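Local coordinates for protein UDP-N-acetylglucosamine 2-epimerase (Listeria monocytogenes, PDB 3OT5) that probably interconverts UDP-N-acetylglucosamine and UDP-N-acetylmannosamine by inverting the sugar at C2, at residues A[247-252]-A[279-284]; A[219-224]-A[257-262]; A[226-231]-A[261-266]; A[40-45]-A[199-204]; A[147-152]-A[182-187]. All coordinates share one frame; numbering follows the deposited sequence.

How the interactions relate
Interactions 4 and 5 come first along the chain, with 147-152/182-187 nested inside the loop closed by 40-45/199-204. Interactions 1, 2 and 3 follow, their centres about 11 to 13 Å apart, and build the sheet and helix packing of the second Rossmann-like domain. Interactions 2 and 3 share Val-261 and Tyr-262 on strand 258-263, while interaction 1 joins the helix just before that strand to the loop leading into its neighbour, strand 284-287. Interaction 5 belongs to the N-terminal domain, its centre about 42 Å from that of interaction 1 and on the opposite side of the chain's centre. Interaction 4, centred about 7 Å from the chain's centre, packs the middle of this two-domain protein.

Interaction 1: A[247-252]-A[279-284]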
# COMPACT_ATOMS: atom_id res chain seq x y z
N ALA A 247 -4.97 20.18 17.73
CA ALA A 247 -4.68 20.89 16.50
C ALA A 247 -5.85 20.84 15.52
O ALA A 247 -6.29 21.87 15.03
CB ALA A 247 -3.43 20.33 15.84
N VAL A 248 -6.33 19.62 15.23
CA VAL A 248 -7.44 19.43 14.30
C VAL A 248 -8.75 20.02 14.85
O VAL A 248 -9.56 20.54 14.09
CB VAL A 248 -7.58 17.94 13.86
CG1 VAL A 248 -6.37 17.53 13.03
CG2 VAL A 248 -7.74 17.02 15.07
N ARG A 249 -8.95 19.94 16.15
CA ARG A 249 -10.12 20.55 16.77
C ARG A 249 -10.12 22.02 16.41
O ARG A 249 -11.12 22.57 15.94
CB ARG A 249 -10.04 20.42 18.29
CG ARG A 249 -11.11 21.15 19.08
CD ARG A 249 -12.48 20.47 19.04
NE ARG A 249 -13.45 21.23 19.82
CZ ARG A 249 -14.61 20.76 20.29
NH1 ARG A 249 -14.94 19.49 20.12
NH2 ARG A 249 -15.41 21.56 20.98
N GLU A 250 -8.98 22.66 16.62
CA GLU A 250 -8.81 24.08 16.33
C GLU A 250 -8.97 24.41 14.83
O GLU A 250 -9.48 25.47 14.48
CB GLU A 250 -7.47 24.59 16.89
CG GLU A 250 -7.28 26.09 16.76
CD GLU A 250 -6.06 26.61 17.52
OE1 GLU A 250 -5.64 27.76 17.24
OE2 GLU A 250 -5.53 25.89 18.39
N ILE A 251 -8.53 23.50 13.96
CA ILE A 251 -8.66 23.70 12.52
C ILE A 251 -10.15 23.71 12.20
O ILE A 251 -10.65 24.61 11.49
CB ILE A 251 -7.96 22.57 11.71
CG1 ILE A 251 -6.45 22.58 11.92
CG2 ILE A 251 -8.23 22.72 10.22
CD1 ILE A 251 -5.73 21.37 11.31
N VAL A 252 -10.87 22.73 12.75
CA VAL A 252 -12.31 22.62 12.54
C VAL A 252 -13.08 23.83 13.07
O VAL A 252 -13.97 24.34 12.40
CB VAL A 252 -12.87 21.33 13.17
CG1 VAL A 252 -14.40 21.34 13.18
CG2 VAL A 252 -12.32 20.12 12.43
N GLY A 279 -14.76 15.14 20.83
CA GLY A 279 -16.15 14.77 21.02
C GLY A 279 -17.09 15.95 21.09
O GLY A 279 -16.67 17.08 21.32
N GLY A 280 -18.36 15.69 20.84
CA GLY A 280 -19.39 16.70 20.90
C GLY A 280 -19.32 17.85 19.91
O GLY A 280 -19.72 18.96 20.23
N HIS A 281 -18.79 17.61 18.71
CA HIS A 281 -18.75 18.67 17.71
C HIS A 281 -19.44 18.13 16.46
O HIS A 281 -19.07 17.07 15.94
CB HIS A 281 -17.34 19.14 17.39
CG HIS A 281 -17.30 20.46 16.68
ND1 HIS A 281 -17.49 20.59 15.32
CD2 HIS A 281 -17.11 21.72 17.15
CE1 HIS A 281 -17.41 21.87 14.99
NE2 HIS A 281 -17.19 22.57 16.08
N GLU A 282 -20.44 18.87 16.00
CA GLU A 282 -21.22 18.47 14.83
C GLU A 282 -20.40 18.24 13.55
O GLU A 282 -20.83 17.49 12.68
CB GLU A 282 -22.37 19.46 14.55
CG GLU A 282 -21.97 20.93 14.34
CD GLU A 282 -21.58 21.70 15.62
OE1 GLU A 282 -21.25 22.91 15.50
OE2 GLU A 282 -21.63 21.13 16.73
N ARG A 283 -19.25 18.89 13.43
CA ARG A 283 -18.41 18.75 12.24
C ARG A 283 -17.21 17.82 12.42
O ARG A 283 -16.33 17.75 11.56
CB ARG A 283 -18.00 20.13 11.70
CG ARG A 283 -19.20 20.91 11.19
CD ARG A 283 -18.88 22.29 10.63
NE ARG A 283 -18.29 23.19 11.63
CZ ARG A 283 -17.00 23.50 11.74
NH1 ARG A 283 -16.10 23.03 10.89
NH2 ARG A 283 -16.62 24.32 12.71
N ILE A 284 -17.18 17.10 13.54
CA ILE A 284 -16.11 16.15 13.80
C ILE A 284 -16.77 14.79 13.99
O ILE A 284 -17.65 14.62 14.84
CB ILE A 284 -15.27 16.51 15.02
CG1 ILE A 284 -14.74 17.95 14.91
CG2 ILE A 284 -14.12 15.54 15.14
CD1 ILE A 284 -13.82 18.36 16.07
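The carbonyl oxygen of Val-252 is gripped end-on by both terminal nitrogens of Arg-283, NH2 at 2.7 Å from Val-252 O and NH1 at 2.9 Å from the same atom. Both come from one face of the carbonyl plane, while the oxygen itself lies in the guanidinium plane. The bend of the arginine at chi3 (-62°) turns its end back to the helix. NH1 also bonds to Thr-258 O, which ties the loop to the start of strand 258-263. Val-252 adds an apolar hold: its CG1, anti to the backbone N, stands over a face of the same guanidinium, 3.3 Å from Arg-283 NH1, and touches His-281 CE1 and Ile-284 CG1. This is alpha/beta packing in a Rossmann-like domain, in which helix 240-254 meets the turn that leads from helix 268-278 into the edge strand 284-287. That turn, a type I beta turn from His-281 to Ile-284, is braced within itself by Arg-283 N, which donates to His-281 ND1 over 3.1 Å. One helical turn before Val-252, Arg-249 reaches across with its long chain. Its NH1 donates to Gly-279 O at 3.2 Å, nearly in the guanidinium plane but with a bent angle of 137°, and its NE pairs with Glu-253. His-281 CD2 sits over the centre of one guanidinium face, the ring steeply inclined to it, and Arg-249 CD rests on Ile-284 CD1.

Interaction 2: A[219-224]-A[257-262]; sequences ENLGDN and DTELVY
Asp-257, just ahead of the strand, presents its carbonyl oxygen to Asn-224, whose CA makes a CA-H...O contact of 3.2 Å with Asp-257 O. The carboxylate of Asp-257 meanwhile pairs with Arg-225. At Thr-258 the strand begins with the side chain pointing away from the 219-224 loop. Glu-259 then swings back toward the loop and carries the polar contact: Asn-224 ND2 donates to Glu-259 OE2 at 2.7 Å, using the oxygen's anti lone pair, with an N-H...O angle of 155°. The oxygen lies in the amide plane, while the amide and carboxylate planes stand 61° apart. The other oxygen, OE1, takes a bond from His-285 NE2, so both ends of the carboxylate are held and its rotation is fixed. Leu-221 slides alongside in the opposite direction, CD1 reaching 3.7 Å from Glu-259 OE1 and also touching CD. A type II' beta turn from Leu-221 to Asn-224, with Gly-222 at positive phi, brings the leucine and asparagine to the same glutamate. Beyond Glu-259 the strand runs on into the parallel sheet, between strands 225-229 and 284-287, with Leu-260 facing helix 240-254.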
# COMPACT_ATOMS: atom_id res chain seq x y z
N GLU A 219 -22.55 11.72 2.63
CA GLU A 219 -23.82 12.18 2.06
C GLU A 219 -24.29 13.48 2.71
O GLU A 219 -24.94 14.30 2.06
CB GLU A 219 -24.91 11.10 2.19
CG GLU A 219 -24.58 9.80 1.43
CD GLU A 219 -25.64 8.71 1.61
OE1 GLU A 219 -25.49 7.61 1.01
OE2 GLU A 219 -26.63 8.95 2.34
N ASN A 220 -23.98 13.67 3.99
CA ASN A 220 -24.37 14.89 4.68
C ASN A 220 -23.28 15.95 4.59
O ASN A 220 -23.43 17.05 5.09
CB ASN A 220 -24.68 14.60 6.15
CG ASN A 220 -25.89 13.70 6.33
OD1 ASN A 220 -26.48 13.24 5.35
ND2 ASN A 220 -26.26 13.45 7.58
N LEU A 221 -22.19 15.61 3.90
CA LEU A 221 -21.04 16.51 3.77
C LEU A 221 -21.43 17.86 3.15
O LEU A 221 -21.02 18.92 3.64
CB LEU A 221 -19.94 15.82 2.95
CG LEU A 221 -18.53 16.42 3.05
CD1 LEU A 221 -18.04 16.32 4.48
CD2 LEU A 221 -17.56 15.72 2.12
N GLY A 222 -22.23 17.83 2.09
CA GLY A 222 -22.65 19.06 1.41
C GLY A 222 -21.48 19.75 0.74
O GLY A 222 -20.72 19.11 0.02
N ASP A 223 -21.34 21.05 0.98
CA ASP A 223 -20.24 21.83 0.39
C ASP A 223 -18.99 21.83 1.28
O ASP A 223 -17.97 22.42 0.91
CB ASP A 223 -20.69 23.28 0.14
CG ASP A 223 -21.82 23.39 -0.89
OD1 ASP A 223 -22.51 24.43 -0.88
OD2 ASP A 223 -22.03 22.44 -1.68
N ASN A 224 -19.05 21.18 2.44
CA ASN A 224 -17.91 21.13 3.35
C ASN A 224 -16.73 20.33 2.86
O ASN A 224 -16.88 19.34 2.15
CB ASN A 224 -18.31 20.57 4.71
CG ASN A 224 -19.14 21.54 5.50
OD1 ASN A 224 -19.05 22.74 5.30
ND2 ASN A 224 -19.93 21.02 6.43
N ASP A 257 -16.36 25.59 7.18
CA ASP A 257 -16.75 24.79 6.03
C ASP A 257 -15.93 23.49 5.94
O ASP A 257 -15.79 22.91 4.86
CB ASP A 257 -16.69 25.59 4.72
CG ASP A 257 -15.32 26.17 4.43
OD1 ASP A 257 -14.45 26.16 5.33
OD2 ASP A 257 -15.13 26.66 3.30
N THR A 258 -15.39 23.03 7.07
CA THR A 258 -14.63 21.79 7.10
C THR A 258 -15.26 20.79 8.05
O THR A 258 -15.96 21.15 9.00
CB THR A 258 -13.19 21.99 7.63
OG1 THR A 258 -13.24 22.43 8.99
CG2 THR A 258 -12.43 23.00 6.79
N GLU A 259 -15.02 19.52 7.77
CA GLU A 259 -15.49 18.44 8.61
C GLU A 259 -14.33 17.48 8.79
O GLU A 259 -13.53 17.30 7.88
CB GLU A 259 -16.72 17.74 8.04
CG GLU A 259 -17.96 18.62 8.03
CD GLU A 259 -19.25 17.85 7.81
OE1 GLU A 259 -19.25 16.61 8.01
OE2 GLU A 259 -20.26 18.50 7.47
N LEU A 260 -14.23 16.89 9.97
CA LEU A 260 -13.16 15.97 10.30
C LEU A 260 -13.70 14.59 10.55
O LEU A 260 -14.70 14.43 11.24
CB LEU A 260 -12.41 16.46 11.55
CG LEU A 260 -11.37 15.52 12.21
CD1 LEU A 260 -10.23 15.15 11.28
CD2 LEU A 260 -10.81 16.16 13.48
N VAL A 261 -13.07 13.60 9.93
CA VAL A 261 -13.43 12.22 10.12
C VAL A 261 -12.19 11.58 10.73
O VAL A 261 -11.10 11.71 10.20
CB VAL A 261 -13.80 11.50 8.81
CG1 VAL A 261 -14.04 10.01 9.07
CG2 VAL A 261 -15.03 12.14 8.19
N TYR A 262 -12.37 10.94 11.88
CA TYR A 262 -11.28 10.30 12.56
C TYR A 262 -11.64 8.90 12.99
O TYR A 262 -12.32 8.72 13.99
CB TYR A 262 -10.84 11.11 13.79
CG TYR A 262 -9.80 10.37 14.60
CD1 TYR A 262 -8.53 10.16 14.08
CD2 TYR A 262 -10.08 9.88 15.87
CE1 TYR A 262 -7.56 9.46 14.80
CE2 TYR A 262 -9.12 9.19 16.61
CZ TYR A 262 -7.87 8.98 16.07
OH TYR A 262 -6.92 8.29 16.79

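Interaction 3: A[226-231]-A[261-266]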
# COMPACT_ATOMS: atom_id res chain seq x y z
N LEU A 226 -13.86 17.83 3.52
CA LEU A 226 -13.57 16.70 4.37
C LEU A 226 -12.08 16.56 4.69
O LEU A 226 -11.23 16.50 3.79
CB LEU A 226 -14.09 15.42 3.70
CG LEU A 226 -13.79 14.06 4.36
CD1 LEU A 226 -14.25 14.02 5.81
CD2 LEU A 226 -14.44 12.94 3.56
N ILE A 227 -11.77 16.56 5.98
CA ILE A 227 -10.42 16.35 6.44
C ILE A 227 -10.43 14.97 7.09
O ILE A 227 -11.26 14.69 7.96
CB ILE A 227 -9.97 17.32 7.48
CG1 ILE A 227 -9.95 18.75 6.92
CG2 ILE A 227 -8.55 16.91 7.96
CD1 ILE A 227 -9.61 19.78 7.96
N LEU A 228 -9.53 14.12 6.66
CA LEU A 228 -9.43 12.77 7.19
C LEU A 228 -8.13 12.66 7.97
O LEU A 228 -7.11 13.21 7.55
CB LEU A 228 -9.46 11.78 6.02
CG LEU A 228 -9.45 10.28 6.25
CD1 LEU A 228 -10.63 9.84 7.11
CD2 LEU A 228 -9.48 9.58 4.89
N MET A 229 -8.18 12.01 9.13
CA MET A 229 -6.99 11.83 9.95
C MET A 229 -6.83 10.39 10.43
O MET A 229 -7.80 9.73 10.78
CB MET A 229 -7.05 12.73 11.18
CG MET A 229 -5.85 12.56 12.08
SD MET A 229 -5.96 13.56 13.54
CE MET A 229 -4.49 13.01 14.41
N THR A 230 -5.59 9.91 10.43
CA THR A 230 -5.26 8.58 10.94
C THR A 230 -3.85 8.65 11.50
O THR A 230 -3.00 9.38 10.98
CB THR A 230 -5.33 7.47 9.87
OG1 THR A 230 -4.41 7.74 8.81
CG2 THR A 230 -6.73 7.36 9.30
N ALA A 231 -3.63 7.91 12.57
CA ALA A 231 -2.35 7.85 13.22
C ALA A 231 -2.26 6.48 13.87
O ALA A 231 -3.06 6.15 14.74
CB ALA A 231 -2.23 8.95 14.26
N VAL A 261 -13.07 13.60 9.93
CA VAL A 261 -13.43 12.22 10.12
C VAL A 261 -12.19 11.58 10.73
O VAL A 261 -11.10 11.71 10.20
CB VAL A 261 -13.80 11.50 8.81
CG1 VAL A 261 -14.04 10.01 9.07
CG2 VAL A 261 -15.03 12.14 8.19
N TYR A 262 -12.37 10.94 11.88
CA TYR A 262 -11.28 10.30 12.56
C TYR A 262 -11.64 8.90 12.99
O TYR A 262 -12.32 8.72 13.99
CB TYR A 262 -10.84 11.11 13.79
CG TYR A 262 -9.80 10.37 14.60
CD1 TYR A 262 -8.53 10.16 14.08
CD2 TYR A 262 -10.08 9.88 15.87
CE1 TYR A 262 -7.56 9.46 14.80
CE2 TYR A 262 -9.12 9.19 16.61
CZ TYR A 262 -7.87 8.98 16.07
OH TYR A 262 -6.92 8.29 16.79
N PRO A 263 -11.22 7.90 12.21
CA PRO A 263 -11.46 6.53 12.60
C PRO A 263 -10.62 6.31 13.85
O PRO A 263 -9.39 6.26 13.76
CB PRO A 263 -10.93 5.71 11.42
CG PRO A 263 -10.90 6.66 10.28
CD PRO A 263 -10.57 7.98 10.89
N MET A 264 -11.26 6.22 15.00
CA MET A 264 -10.52 6.09 16.24
C MET A 264 -9.69 4.83 16.38
O MET A 264 -10.15 3.74 16.09
CB MET A 264 -11.47 6.17 17.42
CG MET A 264 -12.05 7.54 17.63
SD MET A 264 -13.12 7.51 19.06
CE MET A 264 -14.40 6.39 18.47
N HIS A 265 -8.46 5.00 16.86
CA HIS A 265 -7.58 3.87 17.10
C HIS A 265 -8.23 3.07 18.22
O HIS A 265 -8.96 3.61 19.04
CB HIS A 265 -6.17 4.34 17.48
CG HIS A 265 -5.17 3.23 17.55
ND1 HIS A 265 -4.93 2.50 18.70
CD2 HIS A 265 -4.34 2.72 16.61
CE1 HIS A 265 -4.00 1.59 18.46
NE2 HIS A 265 -3.63 1.70 17.20
N LEU A 266 -7.96 1.77 18.23
CA LEU A 266 -8.54 0.87 19.22
C LEU A 266 -8.02 1.04 20.65
O LEU A 266 -8.63 0.53 21.59
CB LEU A 266 -8.29 -0.57 18.78
CG LEU A 266 -8.82 -1.01 17.41
CD1 LEU A 266 -8.43 -2.48 17.15
CD2 LEU A 266 -10.33 -0.83 17.30
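Strands 226-229 and 261-263 run parallel, their axes 5.1 Å apart at an angle of 22°, and Val-261 forms a bridge with Leu-228 through two backbone bonds: its N donates to Ile-227 O at 2.9 Å, and its O accepts from Met-229 N at 3.1 Å. On the face that carries Leu-228 and Val-261, the two side chains lean together, Leu-228 CD1 standing 3.9 Å from Val-261 CG1. Leu-228 CD1 goes on to touch the ring carbon Pro-263 CD. Met-229 and Tyr-262 meet on the other face. Met-229 CG lies 4.1 Å from Tyr-262 CD1, and the extended methionine chain carries SD to 5.2 Å from the ring centroid, 47° off its normal, an oblique Met-aromatic contact. Past the last of these backbone bonds, Met-229 O faces carbon in place of an N-H: Pro-263, which has none to give, sets its CD 3.3 Å from Met-229 O, and Tyr-262 CD1 is close by. The paired strands lie inside the six-stranded sheet of the second domain, with helix 240-254 against Ile-227, Met-229 and Tyr-262, helix 292-301 against Leu-228 and Val-261, and strand 302-307 bonded to the far side of 225-229.

Interaction 4: A[40-45]-A[199-204]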
# COMPACT_ATOMS: atom_id res chain seq x y z
N ALA A 40 -3.22 -8.87 -0.54
CA ALA A 40 -4.37 -9.18 -1.39
C ALA A 40 -4.77 -7.97 -2.24
O ALA A 40 -5.03 -8.09 -3.43
CB ALA A 40 -5.53 -9.64 -0.54
N ILE A 41 -4.81 -6.82 -1.60
CA ILE A 41 -5.16 -5.58 -2.26
C ILE A 41 -4.12 -5.16 -3.28
O ILE A 41 -4.48 -4.63 -4.33
CB ILE A 41 -5.38 -4.46 -1.20
CG1 ILE A 41 -6.66 -4.75 -0.42
CG2 ILE A 41 -5.48 -3.09 -1.87
CD1 ILE A 41 -6.94 -3.78 0.70
N LYS A 42 -2.84 -5.38 -2.98
CA LYS A 42 -1.75 -5.03 -3.88
C LYS A 42 -1.51 -6.06 -4.98
O LYS A 42 -0.96 -5.71 -6.01
CB LYS A 42 -0.43 -4.82 -3.11
CG LYS A 42 -0.39 -3.59 -2.20
CD LYS A 42 0.98 -3.41 -1.53
CE LYS A 42 1.06 -2.09 -0.78
NZ LYS A 42 2.37 -1.89 -0.04
N MET A 43 -1.91 -7.31 -4.76
CA MET A 43 -1.73 -8.37 -5.77
C MET A 43 -2.97 -8.56 -6.65
O MET A 43 -2.84 -8.95 -7.81
CB MET A 43 -1.35 -9.72 -5.13
CG MET A 43 0.03 -9.73 -4.49
SD MET A 43 1.41 -9.60 -5.65
CE MET A 43 1.51 -11.28 -6.25
N ALA A 44 -4.15 -8.27 -6.11
CA ALA A 44 -5.40 -8.40 -6.87
C ALA A 44 -5.35 -7.72 -8.25
O ALA A 44 -5.68 -8.36 -9.25
CB ALA A 44 -6.58 -7.85 -6.07
N PRO A 45 -4.91 -6.45 -8.33
CA PRO A 45 -4.85 -5.75 -9.61
C PRO A 45 -4.01 -6.49 -10.64
O PRO A 45 -4.32 -6.50 -11.82
CB PRO A 45 -4.18 -4.41 -9.26
CG PRO A 45 -4.38 -4.24 -7.86
CD PRO A 45 -4.35 -5.62 -7.26
N ASN A 199 3.73 1.35 -7.87
CA ASN A 199 3.10 0.54 -6.83
C ASN A 199 1.72 0.02 -7.23
O ASN A 199 0.84 0.82 -7.57
CB ASN A 199 2.97 1.42 -5.57
CG ASN A 199 2.27 0.71 -4.43
OD1 ASN A 199 1.77 -0.41 -4.58
ND2 ASN A 199 2.21 1.37 -3.28
N THR A 200 1.50 -1.30 -7.19
CA THR A 200 0.17 -1.85 -7.54
C THR A 200 -0.99 -1.38 -6.63
O THR A 200 -2.15 -1.45 -7.02
CB THR A 200 0.17 -3.39 -7.62
OG1 THR A 200 0.63 -3.95 -6.38
CG2 THR A 200 1.08 -3.89 -8.76
N ALA A 201 -0.66 -0.88 -5.44
CA ALA A 201 -1.67 -0.37 -4.50
C ALA A 201 -2.48 0.74 -5.14
O ALA A 201 -3.67 0.89 -4.87
CB ALA A 201 -1.01 0.13 -3.21
N ILE A 202 -1.84 1.51 -6.00
CA ILE A 202 -2.51 2.59 -6.69
C ILE A 202 -3.45 1.97 -7.73
O ILE A 202 -4.58 2.44 -7.88
CB ILE A 202 -1.49 3.56 -7.30
CG1 ILE A 202 -0.62 4.14 -6.16
CG2 ILE A 202 -2.19 4.66 -8.07
CD1 ILE A 202 0.58 4.96 -6.62
N ASP A 203 -3.01 0.90 -8.42
CA ASP A 203 -3.88 0.23 -9.40
C ASP A 203 -5.15 -0.24 -8.68
O ASP A 203 -6.26 -0.20 -9.23
CB ASP A 203 -3.25 -1.02 -10.06
CG ASP A 203 -1.95 -0.74 -10.80
OD1 ASP A 203 -1.67 -1.49 -11.77
OD2 ASP A 203 -1.20 0.19 -10.44
N ALA A 204 -4.99 -0.71 -7.45
CA ALA A 204 -6.12 -1.20 -6.65
C ALA A 204 -7.25 -0.18 -6.51
O ALA A 204 -8.41 -0.54 -6.47
CB ALA A 204 -5.64 -1.63 -5.29
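Thr-200 faces helix 40-45, and its OG1 donates to Lys-42 O. The modelled separation of Thr-200 OG1 and Lys-42 O, 2.4 Å, is very short and its exact value doubtful. The hydroxyl gets there because chi1 of 57° sets OG1 between the backbone N and carbonyl carbon of the threonine. Lys-42 itself stretches past, extended beyond CG, laying its aliphatic chain along Ala-201, with CG and CE each 3.9 Å from Ala-201 CB; the ammonium goes on to a salt bridge with Glu-145. One turn further along, the Pro-45 ring wedges against the helix that begins at about residue 200: Pro-45 CB meets Asp-203 CB at 3.6 Å, and Pro-45 CG lies 3.6 Å from Ala-204 N. Ala-204 in turn directs its methyl at Ile-41, CB to Ile-41 CG2 being 3.7 Å. The two short helix axes approach to 7.5 Å and cross at 81°, with the small Ala-201 and Ala-204 at the crossing. In the conformer described here, Asn-199 caps the second helix, which is weakly bonded: its OD1 accepts from Ala-201 N at 2.6 Å, and its ND2 bonds to Glu-314. The arrangement is thus an N-capped helix laid nearly at right angles over another, at the middle of a fold of two Rossmann-like domains.

Interaction 5: A[147-152]-A[182-187]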
# COMPACT_ATOMS: atom_id res chain seq x y z
N GLY A 147 12.85 -4.40 -3.81
CA GLY A 147 13.92 -3.47 -3.50
C GLY A 147 13.85 -2.42 -2.42
O GLY A 147 14.77 -1.62 -2.33
N LEU A 148 12.79 -2.39 -1.60
CA LEU A 148 12.77 -1.40 -0.51
C LEU A 148 13.84 -1.83 0.50
O LEU A 148 14.06 -3.03 0.71
CB LEU A 148 11.38 -1.29 0.15
CG LEU A 148 10.24 -0.84 -0.77
CD1 LEU A 148 8.92 -0.92 -0.03
CD2 LEU A 148 10.51 0.60 -1.30
N ARG A 149 14.53 -0.86 1.08
CA ARG A 149 15.58 -1.16 2.03
C ARG A 149 15.75 -0.08 3.08
O ARG A 149 15.65 1.10 2.81
CB ARG A 149 16.95 -1.24 1.31
CG ARG A 149 17.16 -2.29 0.27
CD ARG A 149 17.31 -3.68 0.81
NE ARG A 149 17.61 -4.64 -0.26
CZ ARG A 149 16.69 -5.32 -0.94
NH1 ARG A 149 15.40 -5.19 -0.69
NH2 ARG A 149 17.08 -6.15 -1.90
N THR A 150 16.02 -0.53 4.30
CA THR A 150 16.38 0.33 5.40
C THR A 150 17.85 -0.02 5.68
O THR A 150 18.52 0.67 6.41
CB THR A 150 15.58 0.06 6.66
OG1 THR A 150 15.84 -1.29 7.09
CG2 THR A 150 14.07 0.26 6.40
N TRP A 151 18.32 -1.12 5.10
CA TRP A 151 19.69 -1.61 5.29
C TRP A 151 19.97 -2.00 6.76
O TRP A 151 21.12 -2.23 7.16
CB TRP A 151 20.73 -0.58 4.82
CG TRP A 151 20.47 -0.05 3.42
CD1 TRP A 151 20.02 1.21 3.08
CD2 TRP A 151 20.62 -0.76 2.20
NE1 TRP A 151 19.91 1.31 1.72
CE2 TRP A 151 20.27 0.12 1.15
CE3 TRP A 151 21.04 -2.05 1.88
CZ2 TRP A 151 20.31 -0.25 -0.19
CZ3 TRP A 151 21.08 -2.43 0.54
CH2 TRP A 151 20.72 -1.53 -0.47
N ASN A 152 18.91 -2.05 7.57
CA ASN A 152 19.02 -2.45 8.96
C ASN A 152 18.34 -3.82 9.10
O ASN A 152 17.12 -3.92 9.15
CB ASN A 152 18.39 -1.41 9.88
CG ASN A 152 18.56 -1.78 11.34
OD1 ASN A 152 18.57 -2.96 11.70
ND2 ASN A 152 18.68 -0.78 12.18
N GLU A 182 17.63 1.32 -7.68
CA GLU A 182 19.01 1.63 -7.32
C GLU A 182 19.51 0.75 -6.17
O GLU A 182 20.65 0.30 -6.18
CB GLU A 182 19.15 3.11 -6.97
CG GLU A 182 18.95 4.01 -8.18
CD GLU A 182 18.86 5.47 -7.81
OE1 GLU A 182 19.04 6.31 -8.72
OE2 GLU A 182 18.59 5.79 -6.63
N ASN A 183 18.66 0.52 -5.18
CA ASN A 183 19.03 -0.36 -4.07
C ASN A 183 19.42 -1.72 -4.60
O ASN A 183 20.42 -2.29 -4.18
CB ASN A 183 17.86 -0.53 -3.09
CG ASN A 183 17.54 0.75 -2.33
OD1 ASN A 183 18.35 1.66 -2.28
ND2 ASN A 183 16.38 0.80 -1.73
N LEU A 184 18.63 -2.22 -5.54
CA LEU A 184 18.90 -3.52 -6.13
C LEU A 184 20.19 -3.47 -6.93
O LEU A 184 20.98 -4.41 -6.89
CB LEU A 184 17.71 -4.00 -6.96
CG LEU A 184 16.50 -4.39 -6.10
CD1 LEU A 184 15.23 -4.48 -6.94
CD2 LEU A 184 16.78 -5.70 -5.33
N LEU A 185 20.41 -2.38 -7.65
CA LEU A 185 21.64 -2.23 -8.44
C LEU A 185 22.88 -2.20 -7.54
O LEU A 185 23.90 -2.78 -7.89
CB LEU A 185 21.60 -0.98 -9.31
CG LEU A 185 20.58 -1.01 -10.45
CD1 LEU A 185 20.57 0.33 -11.18
CD2 LEU A 185 20.89 -2.16 -11.41
N ALA A 186 22.78 -1.52 -6.40
CA ALA A 186 23.90 -1.42 -5.45
C ALA A 186 24.29 -2.80 -4.90
O ALA A 186 25.43 -3.01 -4.50
CB ALA A 186 23.58 -0.45 -4.32
N GLU A 187 23.33 -3.73 -4.88
CA GLU A 187 23.60 -5.10 -4.43
C GLU A 187 24.08 -5.98 -5.60
O GLU A 187 24.21 -7.19 -5.46
CB GLU A 187 22.35 -5.70 -3.79
CG GLU A 187 21.94 -5.01 -2.50
CD GLU A 187 20.60 -5.48 -1.98
OE1 GLU A 187 19.82 -6.09 -2.75
OE2 GLU A 187 20.30 -5.20 -0.80
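Packing is tight where Gly-147 meets the helix that ends near residue 186. Asn-183 ND2 donates to Gly-147 O at 3.0 Å, nearly straight at 165° and with the oxygen in the amide plane, which fixes the asparagine's rotation. Gly-147 CA packs directly on the leucine, 3.8 Å from Leu-184 CG, and its positive phi suits glycine. Leu-184 reaches further, setting CD2 3.5 Å from Arg-149 NH2, while its other neighbours are strands 172-175 and 194-196. In this way the loop that follows strand 140-144 of the N-terminal Rossmann-like domain is anchored to the helix connecting those two strands, the helix of a beta-alpha-beta crossover in the parallel sheet. Outward from the glycine, the contact becomes a salt bridge. Arg-149, bent at chi2 (-73°), engages Glu-187 side-on: NE donates to Glu-187 OE2 at 2.8 Å and NH2 to Glu-187 OE1 at 2.9 Å, both nearly in the guanidinium plane. NH1 turns back to Leu-148 O, so all three arginine nitrogens are held, and Glu-187 OE1 also pairs with Lys-189. Toward solvent comes the exposed Trp-151, with Arg-149 CB over the centre of one indole face. The ring meets Asn-183 at its edge, CZ2 standing 3.4 Å from Asn-183 OD1, and Trp-151 CZ3 is 3.2 Å from Glu-187 OE2; the amide and carboxylate planes are turned steeply to it. On this side the indole makes no hydrogen bond to the 182-187 segment, whereas the backbone N of Trp-151 bonds to Glu-160.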